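Local coordinates for type IV pilus biogenesis protein PilB (Streptococcus sanguinis, PDB 7B7P) that is a minor pilin of type IV pili that carries a von Willebrand factor A-like module with a magnesium-binding MIDAS and has a direct role in adhesion, at residues Y290-S294 with R295-A299. Residues are numbered along the deposited sequence; the frame is centred on the assembly and turned at random.
Sequences YLVDS and RALYA
Asp-293 folds its carboxylate forward over the start of the turn, where OD1 accepts the backbone N-H of Arg-295 at 2.8 Å. The bond is nearly straight, 173° at the hydrogen, although the N-H comes from above the carboxylate plane. With CG swung anti to the backbone N (chi1 -177°), the acid faces the amide two residues on. Ser-294 adds a weak bond from OG to the same OD1, so two donors converge on one oxygen. The Arg-295 side chain runs alongside the acid, pointing the same way, its CB 3.6 Å from Asp-293 OD1. Farther out, Asp-293 OD2 comes up to the rim of the Arg-295 guanidinium, close to level with it, in a long salt bridge 4.0 Å from Arg-295 NE; the two flat groups are turned 66° apart. Two backbone bonds, each 2.9 Å, close the turn: Ala-296 N to Asp-293 O and Leu-297 N to Ser-294 O. Toward the interior, Val-292 CB meets the Ala-296 CB methyl at 3.9 Å; Val-292 CG2 also lies loosely against CD2 of the more exposed Leu-297, with Phe-314 packing against both Val-292 and Leu-297. Asp-293 OD1 and the N-H of Arg-295 thus close an Asx turn at the start of a short 3-10 segment, followed by an inverse gamma turn centred on Leu-297, leading out of edge strand 289-291 of a small antiparallel sheet, away from the magnesium site.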
loop_
_atom_site.group_PDB
_atom_site.type_symbol
_atom_site.label_atom_id
_atom_site.label_comp_id
_atom_site.label_asym_id
_atom_site.label_seq_id
_atom_site.Cartn_x
_atom_site.Cartn_y
_atom_site.Cartn_z
ATOM N N TYR A 290 22.983 12.022 -10.298
ATOM C CA TYR A 290 22.265 11.277 -11.332
ATOM C C TYR A 290 23.308 10.642 -12.238
ATOM O O TYR A 290 24.478 11.031 -12.224
ATOM C CB TYR A 290 21.290 12.180 -12.123
ATOM C CG TYR A 290 21.970 13.421 -12.734
ATOM C CD1 TYR A 290 22.116 14.599 -12.003
ATOM C CD2 TYR A 290 22.478 13.394 -14.034
ATOM C CE1 TYR A 290 22.748 15.712 -12.550
ATOM C CE2 TYR A 290 23.098 14.483 -14.581
ATOM C CZ TYR A 290 23.248 15.638 -13.845
ATOM O OH TYR A 290 23.886 16.730 -14.405
ATOM N N LEU A 291 22.891 9.625 -12.991
ATOM C CA LEU A 291 23.753 8.979 -13.976
ATOM C C LEU A 291 23.292 9.335 -15.381
ATOM O O LEU A 291 22.091 9.420 -15.639
ATOM C CB LEU A 291 23.759 7.461 -13.805
ATOM C CG LEU A 291 24.441 7.045 -12.505
ATOM C CD1 LEU A 291 24.418 5.545 -12.303
ATOM C CD2 LEU A 291 25.848 7.565 -12.506
ATOM N N VAL A 292 24.249 9.552 -16.294
ATOM C CA VAL A 292 23.894 9.777 -17.687
ATOM C C VAL A 292 24.230 8.534 -18.501
ATOM O O VAL A 292 25.070 7.710 -18.139
ATOM C CB VAL A 292 24.543 11.041 -18.295
ATOM C CG1 VAL A 292 24.051 12.279 -17.564
ATOM C CG2 VAL A 292 26.082 10.950 -18.315
ATOM N N ASP A 293 23.497 8.379 -19.591
ATOM C CA ASP A 293 23.817 7.415 -20.626
ATOM C C ASP A 293 25.139 7.809 -21.299
ATOM O O ASP A 293 25.483 8.997 -21.391
ATOM C CB ASP A 293 22.646 7.414 -21.604
ATOM C CG ASP A 293 22.774 6.415 -22.732
ATOM O OD1 ASP A 293 23.865 6.214 -23.304
ATOM O OD2 ASP A 293 21.720 5.865 -23.083
ATOM N N SER A 294 25.883 6.810 -21.785
ATOM C CA SER A 294 27.145 7.122 -22.476
ATOM C C SER A 294 26.932 8.080 -23.654
ATOM O O SER A 294 27.824 8.872 -23.984
ATOM C CB SER A 294 27.836 5.847 -22.962
ATOM O OG SER A 294 26.949 5.026 -23.717
ATOM N N ARG A 295 25.749 8.047 -24.279
ATOM C CA ARG A 295 25.416 8.984 -25.353
ATOM C C ARG A 295 25.659 10.439 -24.969
ATOM O O ARG A 295 25.803 11.294 -25.858
ATOM C CB ARG A 295 23.937 8.852 -25.763
ATOM C CG ARG A 295 23.552 7.693 -26.695
ATOM C CD ARG A 295 22.033 7.505 -26.635
ATOM N NE ARG A 295 21.566 6.192 -27.061
ATOM C CZ ARG A 295 21.412 5.820 -28.332
ATOM N NH1 ARG A 295 21.690 6.655 -29.336
ATOM N NH2 ARG A 295 20.977 4.595 -28.605
ATOM N N ALA A 296 25.653 10.756 -23.674
ATOM C CA ALA A 296 25.771 12.143 -23.238
ATOM C C ALA A 296 27.218 12.603 -23.135
ATOM O O ALA A 296 27.445 13.803 -22.930
ATOM C CB ALA A 296 25.069 12.346 -21.889
ATOM N N LEU A 297 28.181 11.684 -23.308
ATOM C CA LEU A 297 29.619 11.976 -23.274
ATOM C C LEU A 297 30.098 12.463 -24.645
ATOM O O LEU A 297 30.728 11.742 -25.419
ATOM C CB LEU A 297 30.401 10.743 -22.841
ATOM C CG LEU A 297 30.034 10.127 -21.494
ATOM C CD1 LEU A 297 31.107 9.153 -21.024
ATOM C CD2 LEU A 297 29.809 11.236 -20.486
ATOM N N TYR A 298 29.795 13.720 -24.945
ATOM C CA TYR A 298 30.227 14.359 -26.175
ATOM C C TYR A 298 30.697 15.767 -25.852
ATOM O O TYR A 298 30.326 16.342 -24.824
ATOM C CB TYR A 298 29.098 14.398 -27.240
ATOM C CG TYR A 298 27.848 15.199 -26.870
ATOM C CD1 TYR A 298 27.772 16.573 -27.111
ATOM C CD2 TYR A 298 26.738 14.575 -26.298
ATOM C CE1 TYR A 298 26.637 17.311 -26.771
ATOM C CE2 TYR A 298 25.579 15.301 -25.969
ATOM C CZ TYR A 298 25.535 16.670 -26.195
ATOM O OH TYR A 298 24.391 17.395 -25.857
ATOM N N ALA A 299 31.551 16.299 -26.735
ATOM C CA ALA A 299 31.785 17.734 -26.900
ATOM C C ALA A 299 31.902 18.519 -25.607
ATOM O O ALA A 299 32.693 18.176 -24.724
ATOM C CB ALA A 299 30.664 18.364 -27.723
#